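Myosin-I heavy chain (Dictyostelium discoideum, PDB 5EJR) is an actin-based class VII motor myosin, active in early phagocytosis and adhesion, represented here by the second MyTH4-FERM unit of its tail. Local coordinates at residues I71-G76 / S87-S92; G127-Y132 / A167-V172; R188-S193 / I274-A279; I255-E260 / G288-Q293; S269-I274 / E493-A498. All coordinates share one frame; numbering follows the deposited sequence. Where two conformers were deposited one is given.

Contact 1 (I71-G76 / S87-S92); sequences IMMWMG and SLVIQS
Trp74 lays one face of its indole over the side chain of Ile90. Ile90 CD1 sits over the six-membered ring, 3.9 Å from its centroid and 14° off the ring normal, a CH-pi contact. The other branch, Ile90 CG2, reaches the outer part of the ring and lies 3.8 Å from Trp74 CZ3. Chi2 of Ile90 is extended (162°), which carries CD1 over the six-membered ring. Val89 packs beside Trp74. Its CG1 is 4.2 Å from Trp74 CB, while its CG2 meets Met73 CE at 3.8 Å. The side chains of Met73 and Val89 cross at about a right angle. The two helix segments run roughly antiparallel, at 147°, with axes 9.0 Å apart. Trp74 NE1 is hydrogen-bonded to Lys126 O. Gly76 has positive phi and ends helix 58-75 in a Schellman motif. In the MyTH4 helical domain, helix 121-137 touches Trp74 through Leu130, and helix 194-205 packs Ile197 against both Trp74 and Ile90.

Contact 2 (G127-Y132 / A167-V172); sequences GFELIY and ASLIAV
Phe128 receives Ile170 over one face of its ring. Ile170 CG1 lies over the ring centre, 3.8 Å from the centroid and 9° off the normal, which makes a CH-pi contact. Ile170 CD1 continues across the ring to Phe128 CZ, also at 3.8 Å. The CG1 branch of Ile170 is anti to the carbonyl carbon (chi1 -67°), and this torsion puts CG1 over the ring. Leu169 packs on the CB of Phe128, with its CD2 3.9 Å away. One turn on, Val172 CG1 meets Tyr132 CD1 obliquely at 4.0 Å. Beyond this shell, Leu152 and Arg155 of helix 142-159 touch Phe128. Phe200 of helix 194-205 stacks on Tyr132 and touches Leu169. The carboxylate of Glu129 forms a salt bridge with Arg201. The two helix segments run roughly parallel, 24° apart, with axes 9.3 Å from each other. Apolar side chains packed between these two helices form part of the core of the helical MyTH4 domain.

Contact 3 (R188-S193 / I274-A279); sequences RKMGPS and IYDVLA
Asp276 OD1 accepts two hydrogen bonds from the 188-193 loop. Arg188 NE reaches it at 2.9 Å as part of a salt bridge, and the N-H points almost straight at the oxygen (168°). Met190 N reaches it at 2.8 Å along a more bent path. The two donors come from opposite faces of the carboxylate plane. The second oxygen, OD2, takes Lys189 N at 2.8 Å on its syn side, but tilted out of the carboxylate plane. Three donors from consecutive residues therefore hold the carboxylate. OD1 lies in the guanidinium plane of Arg188, although that plane is turned 64° from the carboxylate. In the arginine chain, a bend at chi3 (-56°) turns NE toward Asp276 OD1. Tyr275 CB lies over one guanidinium face, 3.4 Å from Arg188 NH2. Glu196 makes a salt bridge with that same NH2. Farther along, Ala279 CB packs 3.7 Å from Met190 CB. A water accepts from Ser193 N and donates to Tyr275 O at 2.7 Å, joining the loop to the first turn of the helix. The loop belongs to the MyTH4 domain and helix 274-283 to the ubiquitin-like lobe of the FERM domain. The arginine and two backbone N-H groups would stabilise the buried Asp276 carboxylate as an anion, so the joint between the domains probably rests partly on a buried charge pair.

Contact 4 (I255-E260 / G288-Q293); sequences ISAVNE and GEFYFQ. With EDO (1,2-ethanediol), chain C.
The first torsion of Tyr291 (chi1 67°) puts CG between the backbone N and the carbonyl carbon, and its ring lies beside Val258. Val258 CG1 is anti to the backbone N (chi1 177°) and lies 3.6 Å from Tyr291 CZ. Both side chains rise from the same face of an antiparallel sheet in the ubiquitin-like lobe of the FERM domain. Val258 CB lies over the tyrosine ring, offset toward its rim, in a CH-pi contact. Val258 and Tyr291 form a hydrogen-bonded pair. Val258 N donates to Tyr291 O at 2.8 Å, and Tyr291 N returns a bond to Val258 O. Ser256 and Gln293 pair in the same way, with both bonds at 3.0 Å. The other face carries Ala257, Asn259, Phe290 and Phe292. There Asn259 crosses Phe290 at about a right angle, with amide and ring planes 86° apart. Asn259 CB sits over the ring, 3.7 Å from the centroid, and ND2 lies 3.4 Å above the same face, toward the rim. The amide is held by its neighbours, ND2 by Lys287 O and OD1 by Ala262 N. Trp281 of helix 274-283 stacks on Phe290. Ile255 CG2 presses to 3.5 Å from Phe292 CD1. Phe292 N is bonded to an ethanediol, probably from the crystallisation liquor. At the edge of the Tyr291 ring, its OH donates to the anti lone pair of Glu260 OE2, with the two oxygens 2.7 Å apart.

Contact 5 (S269-I274 / E493-A498); sequences SETDMI and EHSSIA. With EDO (1,2-ethanediol), chain D; EDO (1,2-ethanediol), chain E.
Ser269 and Ser495 face each other across the contact with their hydroxyls turned inward. Each OG is anti to its own backbone N (chi1 180° in Ser269 and -170° in Ser495). Ser269 OG and Ser495 OG are hydrogen-bonded at 2.7 Å, and either could be the donor. Ser496, the next residue on the helix, brings its OG to 3.7 Å from Ser269 CB, and this hydroxyl also makes a weak hydrogen bond to Val267 O. Residues 269 to 272 form a type I beta turn, closed by Asp272 N bonding to Ser269 O. Thr271 N adds a weak bond to Ser269 OG. The turn belongs to the ubiquitin-like lobe of the FERM domain and leads toward helix 274-283. Its partner is the start of helix 494-505, the C-terminal helix of the PH-like lobe, so the contact joins two FERM lobes. Two waters bridge the segments. One bonds to Thr271 OG1 and Ser495 OG and donates to Asp272 OD1 at 2.7 Å. The second bonds to Thr271 OG1 and donates to Ser495 O at 2.7 Å.

From the N terminus, contact 1 closes a short loop between helices 58-75 and 86-99. Contact 2 follows in series and closes a longer one, from helix 121-137 to helix 164-178. The two touch through Leu130, so they share one MyTH4 core. Contact 3 opens in the loop before helix 194-205 and closes on helix 274-283, tying MyTH4 to the ubiquitin-like lobe. It meets contact 1 where Gln91 reaches Pro192. Contact 4 pairs strands of that lobe. Contact 5 closes the longest loop, from the turn before helix 274-283 to the C-terminal helix, tying this lobe to the PH-like lobe. Contacts 3, 4 and 5 cross one another along the sequence. Ile274, shared by contacts 3 and 5, packs on Phe292 of contact 4.

Contact 1 (I71-G76 / S87-S92)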
# COMPACT_ATOMS: atom_id res chain seq x y z
N ILE A 71 17.18 18.28 -1.20
CA ILE A 71 16.34 19.16 -2.01
C ILE A 71 17.08 19.45 -3.34
O ILE A 71 16.51 19.28 -4.42
CB ILE A 71 15.95 20.43 -1.21
CG1 ILE A 71 14.93 20.06 -0.11
CG2 ILE A 71 15.40 21.54 -2.13
CD1 ILE A 71 14.35 21.21 0.73
N MET A 72 18.39 19.77 -3.23
CA MET A 72 19.29 20.02 -4.37
C MET A 72 19.38 18.81 -5.30
O MET A 72 19.41 18.98 -6.51
CB MET A 72 20.67 20.44 -3.86
CG MET A 72 20.69 21.83 -3.24
SD MET A 72 22.37 22.43 -2.88
CE MET A 72 23.09 22.41 -4.53
N MET A 73 19.38 17.59 -4.73
CA MET A 73 19.40 16.33 -5.48
C MET A 73 18.10 16.15 -6.23
O MET A 73 18.10 15.69 -7.37
CB MET A 73 19.59 15.15 -4.52
CG MET A 73 20.99 15.00 -4.02
SD MET A 73 21.08 13.93 -2.57
CE MET A 73 21.19 12.44 -3.31
N TRP A 74 16.97 16.49 -5.58
CA TRP A 74 15.64 16.36 -6.18
C TRP A 74 15.49 17.31 -7.38
O TRP A 74 15.00 16.92 -8.44
CB TRP A 74 14.55 16.63 -5.14
CG TRP A 74 13.20 16.83 -5.75
CD1 TRP A 74 12.54 18.01 -5.92
CD2 TRP A 74 12.40 15.82 -6.38
NE1 TRP A 74 11.35 17.79 -6.56
CE2 TRP A 74 11.25 16.46 -6.88
CE3 TRP A 74 12.54 14.43 -6.55
CZ2 TRP A 74 10.22 15.76 -7.53
CZ3 TRP A 74 11.51 13.73 -7.18
CH2 TRP A 74 10.38 14.39 -7.67
N MET A 75 15.95 18.56 -7.18
CA MET A 75 15.93 19.65 -8.15
C MET A 75 16.97 19.51 -9.27
O MET A 75 16.89 20.23 -10.25
CB MET A 75 16.06 20.99 -7.42
CG MET A 75 14.83 21.32 -6.62
SD MET A 75 15.01 22.78 -5.58
CE MET A 75 14.95 24.09 -6.88
N GLY A 76 17.90 18.57 -9.12
CA GLY A 76 18.95 18.30 -10.10
C GLY A 76 20.11 19.28 -10.07
O GLY A 76 20.76 19.49 -11.10
N SER A 87 12.82 9.58 -6.61
CA SER A 87 11.67 9.23 -5.76
C SER A 87 12.12 8.93 -4.34
O SER A 87 11.52 9.42 -3.38
CB SER A 87 10.86 8.08 -6.34
OG SER A 87 11.63 6.89 -6.48
N LEU A 88 13.23 8.19 -4.21
CA LEU A 88 13.88 7.81 -2.95
C LEU A 88 14.38 9.07 -2.21
O LEU A 88 14.24 9.15 -0.99
CB LEU A 88 15.06 6.87 -3.25
CG LEU A 88 14.89 5.37 -2.93
CD1 LEU A 88 13.61 4.80 -3.52
CD2 LEU A 88 16.09 4.57 -3.41
N VAL A 89 14.85 10.08 -2.97
CA VAL A 89 15.35 11.34 -2.40
C VAL A 89 14.21 12.16 -1.79
O VAL A 89 14.30 12.55 -0.62
CB VAL A 89 16.22 12.14 -3.41
CG1 VAL A 89 16.44 13.58 -2.95
CG2 VAL A 89 17.56 11.45 -3.63
N ILE A 90 13.11 12.37 -2.54
CA ILE A 90 11.96 13.11 -2.03
C ILE A 90 11.26 12.33 -0.88
O ILE A 90 10.77 12.97 0.04
CB ILE A 90 10.99 13.57 -3.16
CG1 ILE A 90 9.95 14.59 -2.64
CG2 ILE A 90 10.34 12.38 -3.88
CD1 ILE A 90 9.23 15.43 -3.77
N GLN A 91 11.24 10.98 -0.92
CA GLN A 91 10.66 10.18 0.18
C GLN A 91 11.42 10.46 1.50
O GLN A 91 10.79 10.63 2.53
CB GLN A 91 10.70 8.69 -0.16
CG GLN A 91 9.49 8.26 -0.99
CD GLN A 91 9.78 7.01 -1.77
OE1 GLN A 91 10.46 6.08 -1.30
NE2 GLN A 91 9.31 6.96 -2.99
N SER A 92 12.77 10.60 1.42
CA SER A 92 13.65 10.94 2.55
C SER A 92 13.27 12.31 3.13
O SER A 92 13.08 12.42 4.34
CB SER A 92 15.11 10.94 2.11
OG SER A 92 15.97 11.27 3.19

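Contact 2 (G127-Y132 / A167-V172)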
# COMPACT_ATOMS: atom_id res chain seq x y z
N GLY A 127 11.32 22.39 -7.75
CA GLY A 127 11.25 23.02 -6.45
C GLY A 127 9.80 23.22 -6.09
O GLY A 127 9.40 22.92 -4.96
N PHE A 128 8.97 23.66 -7.06
CA PHE A 128 7.53 23.78 -6.81
C PHE A 128 6.83 22.40 -6.69
O PHE A 128 5.86 22.29 -5.94
CB PHE A 128 6.84 24.69 -7.83
CG PHE A 128 7.13 26.15 -7.61
CD1 PHE A 128 6.70 26.80 -6.46
CD2 PHE A 128 7.83 26.89 -8.56
CE1 PHE A 128 6.98 28.15 -6.25
CE2 PHE A 128 8.10 28.25 -8.35
CZ PHE A 128 7.68 28.87 -7.19
N GLU A 129 7.32 21.37 -7.41
CA GLU A 129 6.78 19.99 -7.33
C GLU A 129 6.97 19.46 -5.90
O GLU A 129 6.07 18.82 -5.34
CB GLU A 129 7.51 19.07 -8.32
CG GLU A 129 7.09 19.28 -9.77
CD GLU A 129 7.85 18.44 -10.78
OE1 GLU A 129 9.02 18.11 -10.52
OE2 GLU A 129 7.26 18.14 -11.85
N LEU A 130 8.13 19.78 -5.30
CA LEU A 130 8.45 19.43 -3.91
C LEU A 130 7.49 20.14 -2.97
O LEU A 130 6.98 19.49 -2.06
CB LEU A 130 9.93 19.74 -3.59
CG LEU A 130 10.39 19.67 -2.10
CD1 LEU A 130 10.16 18.29 -1.50
CD2 LEU A 130 11.85 20.00 -2.00
N ILE A 131 7.17 21.42 -3.22
CA ILE A 131 6.23 22.17 -2.37
C ILE A 131 4.85 21.49 -2.42
O ILE A 131 4.17 21.37 -1.38
CB ILE A 131 6.18 23.67 -2.76
CG1 ILE A 131 7.51 24.36 -2.37
CG2 ILE A 131 4.99 24.37 -2.11
CD1 ILE A 131 7.78 25.73 -3.04
N TYR A 132 4.44 21.04 -3.62
CA TYR A 132 3.17 20.32 -3.78
C TYR A 132 3.14 19.06 -2.90
O TYR A 132 2.16 18.84 -2.18
CB TYR A 132 2.96 19.93 -5.25
CG TYR A 132 1.87 18.89 -5.42
CD1 TYR A 132 0.53 19.24 -5.35
CD2 TYR A 132 2.19 17.54 -5.58
CE1 TYR A 132 -0.48 18.29 -5.45
CE2 TYR A 132 1.18 16.57 -5.68
CZ TYR A 132 -0.15 16.95 -5.63
OH TYR A 132 -1.15 16.02 -5.75
N ALA A 167 2.23 28.31 -13.54
CA ALA A 167 1.24 29.01 -12.72
C ALA A 167 0.18 28.06 -12.19
O ALA A 167 -0.36 28.30 -11.12
CB ALA A 167 0.58 30.13 -13.52
N SER A 168 -0.14 26.99 -12.96
CA SER A 168 -1.14 26.01 -12.56
C SER A 168 -0.57 25.12 -11.45
O SER A 168 -1.31 24.71 -10.55
CB SER A 168 -1.64 25.19 -13.75
OG SER A 168 -0.71 24.21 -14.19
N LEU A 169 0.75 24.88 -11.50
CA LEU A 169 1.51 24.12 -10.52
C LEU A 169 1.58 24.88 -9.19
O LEU A 169 1.49 24.25 -8.14
CB LEU A 169 2.92 23.80 -11.06
CG LEU A 169 3.99 23.22 -10.11
CD1 LEU A 169 3.50 21.94 -9.37
CD2 LEU A 169 5.24 22.89 -10.88
N ILE A 170 1.75 26.22 -9.22
CA ILE A 170 1.78 27.05 -8.02
C ILE A 170 0.36 27.14 -7.47
O ILE A 170 0.16 27.12 -6.24
CB ILE A 170 2.41 28.45 -8.27
CG1 ILE A 170 3.92 28.34 -8.60
CG2 ILE A 170 2.17 29.39 -7.07
CD1 ILE A 170 4.59 29.72 -9.16
N ALA A 171 -0.64 27.25 -8.37
CA ALA A 171 -2.04 27.31 -7.95
C ALA A 171 -2.48 26.00 -7.24
O ALA A 171 -3.32 26.08 -6.34
CB ALA A 171 -2.94 27.61 -9.13
N VAL A 172 -1.92 24.82 -7.63
CA VAL A 172 -2.28 23.55 -6.97
C VAL A 172 -1.65 23.52 -5.56
O VAL A 172 -2.33 23.11 -4.61
CB VAL A 172 -2.06 22.25 -7.80
CG1 VAL A 172 -0.59 21.92 -8.05
CG2 VAL A 172 -2.78 21.05 -7.17

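Contact 3 (R188-S193 / I274-A279)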
# COMPACT_ATOMS: atom_id res chain seq x y z
N ARG A 188 -1.35 11.33 4.84
CA ARG A 188 -0.39 10.47 4.14
C ARG A 188 0.82 10.15 5.03
O ARG A 188 1.23 11.01 5.80
CB ARG A 188 0.08 11.11 2.81
CG ARG A 188 -0.96 11.09 1.68
CD ARG A 188 -1.02 9.76 0.91
NE ARG A 188 0.28 9.38 0.36
CZ ARG A 188 0.74 9.77 -0.83
NH1 ARG A 188 -0.02 10.52 -1.63
NH2 ARG A 188 1.95 9.41 -1.23
N LYS A 189 1.37 8.92 4.92
CA LYS A 189 2.48 8.45 5.75
C LYS A 189 3.80 8.38 5.00
O LYS A 189 4.85 8.20 5.62
CB LYS A 189 2.16 7.04 6.33
CG LYS A 189 0.83 6.90 7.05
CD LYS A 189 0.88 7.42 8.48
CE LYS A 189 -0.45 7.32 9.19
NZ LYS A 189 -1.38 8.41 8.81
N MET A 190 3.75 8.42 3.68
CA MET A 190 4.94 8.32 2.84
C MET A 190 4.98 9.46 1.85
O MET A 190 3.95 10.07 1.53
CB MET A 190 4.94 7.00 2.04
CG MET A 190 4.99 5.74 2.88
SD MET A 190 6.59 5.47 3.69
CE MET A 190 7.51 4.73 2.37
N GLY A 191 6.19 9.70 1.34
CA GLY A 191 6.46 10.63 0.25
C GLY A 191 6.05 9.94 -1.04
O GLY A 191 5.61 8.78 -1.01
N PRO A 192 6.18 10.59 -2.22
CA PRO A 192 5.70 9.93 -3.44
C PRO A 192 6.63 8.93 -4.09
O PRO A 192 7.84 9.11 -4.09
CB PRO A 192 5.42 11.12 -4.37
CG PRO A 192 6.46 12.13 -3.96
CD PRO A 192 6.66 11.97 -2.48
N SER A 193 6.03 7.89 -4.71
CA SER A 193 6.74 6.86 -5.49
C SER A 193 7.02 7.48 -6.86
O SER A 193 6.40 8.49 -7.19
CB SER A 193 5.84 5.63 -5.68
OG SER A 193 4.62 5.97 -6.31
N ILE A 274 -3.25 3.94 -0.98
CA ILE A 274 -2.59 3.20 -2.09
C ILE A 274 -1.22 3.79 -2.45
O ILE A 274 -0.27 3.02 -2.64
CB ILE A 274 -3.50 3.01 -3.35
CG1 ILE A 274 -2.74 2.28 -4.48
CG2 ILE A 274 -4.13 4.33 -3.82
CD1 ILE A 274 -3.60 1.61 -5.52
N TYR A 275 -1.09 5.13 -2.44
CA TYR A 275 0.19 5.77 -2.75
C TYR A 275 1.25 5.51 -1.68
O TYR A 275 2.43 5.38 -2.04
CB TYR A 275 0.01 7.25 -3.07
CG TYR A 275 -0.42 7.51 -4.51
CD1 TYR A 275 0.25 6.93 -5.58
CD2 TYR A 275 -1.46 8.39 -4.80
CE1 TYR A 275 -0.13 7.18 -6.90
CE2 TYR A 275 -1.85 8.65 -6.11
CZ TYR A 275 -1.17 8.05 -7.16
OH TYR A 275 -1.55 8.30 -8.45
N ASP A 276 0.84 5.36 -0.39
CA ASP A 276 1.80 5.01 0.68
C ASP A 276 2.35 3.60 0.46
O ASP A 276 3.52 3.36 0.69
CB ASP A 276 1.17 5.15 2.07
CG ASP A 276 0.98 6.58 2.56
OD1 ASP A 276 1.64 7.49 2.01
OD2 ASP A 276 0.19 6.78 3.52
N VAL A 277 1.49 2.68 -0.05
CA VAL A 277 1.87 1.31 -0.37
C VAL A 277 2.87 1.32 -1.53
O VAL A 277 3.87 0.61 -1.47
CB VAL A 277 0.65 0.38 -0.68
CG1 VAL A 277 1.11 -1.04 -1.00
CG2 VAL A 277 -0.39 0.38 0.43
N LEU A 278 2.60 2.11 -2.58
CA LEU A 278 3.50 2.16 -3.74
C LEU A 278 4.89 2.65 -3.38
O LEU A 278 5.87 2.13 -3.92
CB LEU A 278 2.91 2.94 -4.92
CG LEU A 278 1.70 2.29 -5.60
CD1 LEU A 278 0.95 3.31 -6.47
CD2 LEU A 278 2.13 1.07 -6.44
N ALA A 279 4.98 3.61 -2.43
CA ALA A 279 6.24 4.15 -1.94
C ALA A 279 6.99 3.05 -1.16
O ALA A 279 8.15 2.78 -1.45
CB ALA A 279 5.98 5.36 -1.06
O HOH W 1 3.23 6.89 -4.16

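Contact 4 (I255-E260 / G288-Q293)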
# COMPACT_ATOMS: atom_id res chain seq x y z
N ILE A 255 -7.55 -6.86 -1.24
CA ILE A 255 -6.37 -6.81 -2.09
C ILE A 255 -5.14 -7.33 -1.38
O ILE A 255 -4.99 -7.10 -0.18
CB ILE A 255 -6.20 -5.35 -2.63
CG1 ILE A 255 -7.28 -5.07 -3.71
CG2 ILE A 255 -4.76 -5.06 -3.14
CD1 ILE A 255 -7.24 -3.74 -4.38
N SER A 256 -4.29 -8.05 -2.12
CA SER A 256 -3.00 -8.55 -1.68
C SER A 256 -1.87 -7.99 -2.57
O SER A 256 -2.06 -7.77 -3.78
CB SER A 256 -2.97 -10.08 -1.70
OG SER A 256 -3.83 -10.59 -0.69
N ALA A 257 -0.70 -7.75 -1.98
CA ALA A 257 0.51 -7.30 -2.68
C ALA A 257 1.24 -8.60 -3.01
O ALA A 257 1.57 -9.36 -2.11
CB ALA A 257 1.38 -6.43 -1.78
N VAL A 258 1.38 -8.90 -4.29
CA VAL A 258 1.99 -10.15 -4.76
C VAL A 258 3.34 -9.91 -5.46
O VAL A 258 3.39 -9.10 -6.37
CB VAL A 258 1.00 -10.91 -5.72
CG1 VAL A 258 1.63 -12.20 -6.28
CG2 VAL A 258 -0.34 -11.20 -5.04
N ASN A 259 4.40 -10.64 -5.05
CA ASN A 259 5.73 -10.62 -5.68
C ASN A 259 6.07 -12.08 -6.04
O ASN A 259 6.26 -12.91 -5.15
CB ASN A 259 6.79 -10.02 -4.74
CG ASN A 259 8.14 -9.78 -5.38
OD1 ASN A 259 8.65 -10.60 -6.16
ND2 ASN A 259 8.77 -8.65 -5.05
N GLU A 260 6.09 -12.40 -7.33
CA GLU A 260 6.32 -13.76 -7.80
C GLU A 260 7.78 -14.25 -7.70
O GLU A 260 7.99 -15.44 -7.43
CB GLU A 260 5.80 -13.94 -9.23
CG GLU A 260 4.28 -14.07 -9.29
CD GLU A 260 3.67 -14.16 -10.68
OE1 GLU A 260 4.37 -14.61 -11.62
OE2 GLU A 260 2.48 -13.80 -10.82
N GLY A 288 12.60 -8.53 -7.46
CA GLY A 288 11.43 -8.58 -8.33
C GLY A 288 10.38 -7.50 -8.14
O GLY A 288 10.55 -6.60 -7.32
N GLU A 289 9.30 -7.61 -8.93
CA GLU A 289 8.21 -6.63 -8.97
C GLU A 289 6.94 -7.06 -8.20
O GLU A 289 6.49 -8.21 -8.33
CB GLU A 289 7.85 -6.33 -10.44
CG GLU A 289 7.34 -4.92 -10.67
CD GLU A 289 6.42 -4.71 -11.86
OE1 GLU A 289 5.38 -5.40 -11.94
OE2 GLU A 289 6.71 -3.82 -12.68
N PHE A 290 6.34 -6.12 -7.45
CA PHE A 290 5.07 -6.34 -6.75
C PHE A 290 3.92 -5.86 -7.62
O PHE A 290 4.05 -4.89 -8.37
CB PHE A 290 5.00 -5.56 -5.42
CG PHE A 290 5.67 -6.19 -4.22
CD1 PHE A 290 4.97 -7.07 -3.40
CD2 PHE A 290 6.97 -5.85 -3.88
CE1 PHE A 290 5.59 -7.65 -2.29
CE2 PHE A 290 7.59 -6.42 -2.76
CZ PHE A 290 6.89 -7.32 -1.97
N TYR A 291 2.77 -6.52 -7.46
CA TYR A 291 1.53 -6.11 -8.10
C TYR A 291 0.36 -6.36 -7.16
O TYR A 291 0.46 -7.20 -6.27
CB TYR A 291 1.33 -6.75 -9.49
CG TYR A 291 1.11 -8.25 -9.48
CD1 TYR A 291 -0.17 -8.78 -9.36
CD2 TYR A 291 2.17 -9.13 -9.65
CE1 TYR A 291 -0.38 -10.16 -9.39
CE2 TYR A 291 1.97 -10.51 -9.68
CZ TYR A 291 0.69 -11.02 -9.56
OH TYR A 291 0.47 -12.38 -9.60
N PHE A 292 -0.72 -5.60 -7.35
CA PHE A 292 -1.95 -5.74 -6.57
C PHE A 292 -2.86 -6.77 -7.23
O PHE A 292 -3.06 -6.73 -8.45
CB PHE A 292 -2.70 -4.41 -6.52
CG PHE A 292 -2.05 -3.32 -5.72
CD1 PHE A 292 -1.89 -3.44 -4.35
CD2 PHE A 292 -1.67 -2.12 -6.33
CE1 PHE A 292 -1.32 -2.41 -3.60
CE2 PHE A 292 -1.08 -1.10 -5.58
CZ PHE A 292 -0.93 -1.24 -4.22
N GLN A 293 -3.43 -7.67 -6.41
CA GLN A 293 -4.35 -8.69 -6.89
C GLN A 293 -5.62 -8.73 -6.00
O GLN A 293 -5.51 -8.77 -4.78
CB GLN A 293 -3.65 -10.05 -6.96
CG GLN A 293 -4.54 -11.27 -7.19
CD GLN A 293 -3.80 -12.56 -6.91
OE1 GLN A 293 -3.56 -12.93 -5.77
NE2 GLN A 293 -3.48 -13.32 -7.94
C1 EDO C . 0.04 -2.92 -9.29
O1 EDO C . -0.64 -3.97 -9.99
C2 EDO C . 0.57 -1.81 -10.23
O2 EDO C . 0.38 -0.55 -9.58

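Contact 5 (S269-I274 / E493-A498)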
# COMPACT_ATOMS: atom_id res chain seq x y z
N SER A 269 -3.81 -3.73 3.98
CA SER A 269 -4.89 -3.19 4.82
C SER A 269 -5.79 -2.31 4.02
O SER A 269 -5.31 -1.46 3.28
CB SER A 269 -4.31 -2.38 5.98
OG SER A 269 -5.39 -1.87 6.76
N GLU A 270 -7.10 -2.50 4.16
CA GLU A 270 -8.09 -1.65 3.48
C GLU A 270 -7.99 -0.16 3.88
O GLU A 270 -8.48 0.70 3.15
CB GLU A 270 -9.52 -2.18 3.72
CG GLU A 270 -10.00 -2.11 5.16
CD GLU A 270 -11.49 -2.34 5.29
OE1 GLU A 270 -11.91 -3.52 5.31
OE2 GLU A 270 -12.25 -1.34 5.33
N THR A 271 -7.36 0.15 5.04
CA THR A 271 -7.22 1.54 5.50
C THR A 271 -5.96 2.19 5.02
O THR A 271 -5.78 3.39 5.26
CB THR A 271 -7.32 1.67 7.03
OG1 THR A 271 -6.36 0.80 7.64
CG2 THR A 271 -8.73 1.45 7.55
N ASP A 272 -5.05 1.44 4.37
CA ASP A 272 -3.83 2.06 3.88
C ASP A 272 -4.16 2.95 2.67
O ASP A 272 -5.15 2.69 1.95
CB ASP A 272 -2.83 0.99 3.41
CG ASP A 272 -2.04 0.23 4.46
OD1 ASP A 272 -2.27 0.46 5.68
OD2 ASP A 272 -1.19 -0.61 4.07
N MET A 273 -3.30 3.96 2.43
CA MET A 273 -3.35 4.85 1.27
C MET A 273 -2.63 4.09 0.20
O MET A 273 -1.50 3.64 0.44
CB MET A 273 -2.57 6.15 1.55
CG MET A 273 -3.18 6.99 2.63
SD MET A 273 -4.96 7.08 2.43
CE MET A 273 -5.20 8.73 2.87
N ILE A 274 -3.25 3.94 -0.98
CA ILE A 274 -2.59 3.20 -2.09
C ILE A 274 -1.22 3.79 -2.45
O ILE A 274 -0.27 3.02 -2.64
CB ILE A 274 -3.50 3.01 -3.35
CG1 ILE A 274 -2.74 2.28 -4.48
CG2 ILE A 274 -4.13 4.33 -3.82
CD1 ILE A 274 -3.60 1.61 -5.52
N GLU A 493 1.67 -6.59 11.43
CA GLU A 493 0.50 -6.37 10.60
C GLU A 493 -0.76 -5.97 11.38
O GLU A 493 -1.87 -6.36 11.01
CB GLU A 493 0.24 -7.59 9.70
CG GLU A 493 1.29 -7.79 8.62
CD GLU A 493 1.03 -9.05 7.80
OE1 GLU A 493 1.74 -10.05 8.03
OE2 GLU A 493 0.06 -9.06 7.00
N HIS A 494 -0.60 -5.11 12.40
CA HIS A 494 -1.76 -4.65 13.18
C HIS A 494 -2.90 -4.14 12.31
O HIS A 494 -4.05 -4.42 12.59
CB HIS A 494 -1.38 -3.58 14.23
CG HIS A 494 -0.64 -2.41 13.65
ND1 HIS A 494 -1.30 -1.28 13.21
CD2 HIS A 494 0.69 -2.24 13.48
CE1 HIS A 494 -0.35 -0.45 12.81
NE2 HIS A 494 0.87 -1.00 12.94
N SER A 495 -2.59 -3.37 11.28
CA SER A 495 -3.64 -2.76 10.47
C SER A 495 -4.53 -3.79 9.70
O SER A 495 -5.77 -3.73 9.76
CB SER A 495 -3.04 -1.71 9.54
OG SER A 495 -4.13 -1.00 8.96
N SER A 496 -3.90 -4.73 9.00
CA SER A 496 -4.62 -5.80 8.29
C SER A 496 -5.31 -6.73 9.29
O SER A 496 -6.44 -7.15 9.07
CB SER A 496 -3.64 -6.62 7.46
OG SER A 496 -3.17 -5.85 6.38
N ILE A 497 -4.63 -7.05 10.39
CA ILE A 497 -5.22 -7.95 11.40
C ILE A 497 -6.47 -7.34 12.01
O ILE A 497 -7.46 -8.04 12.15
CB ILE A 497 -4.21 -8.38 12.50
CG1 ILE A 497 -3.11 -9.24 11.88
CG2 ILE A 497 -4.94 -9.16 13.62
CD1 ILE A 497 -1.90 -9.41 12.76
N ALA A 498 -6.43 -6.02 12.34
CA ALA A 498 -7.61 -5.35 12.92
C ALA A 498 -8.80 -5.38 11.93
O ALA A 498 -9.91 -5.65 12.33
CB ALA A 498 -7.27 -3.91 13.27
C1 EDO D . -4.63 -1.47 14.26
O1 EDO D . -4.01 -0.56 13.36
C2 EDO D . -5.67 -0.73 15.12
O2 EDO D . -6.66 -0.13 14.30
C1 EDO E . -8.57 -7.33 4.50
O1 EDO E . -8.54 -7.27 3.07
C2 EDO E . -7.53 -6.31 5.11
O2 EDO E . -8.11 -5.01 5.04
O HOH W 2 -3.60 1.57 7.70
O HOH W 3 -7.17 -1.40 9.36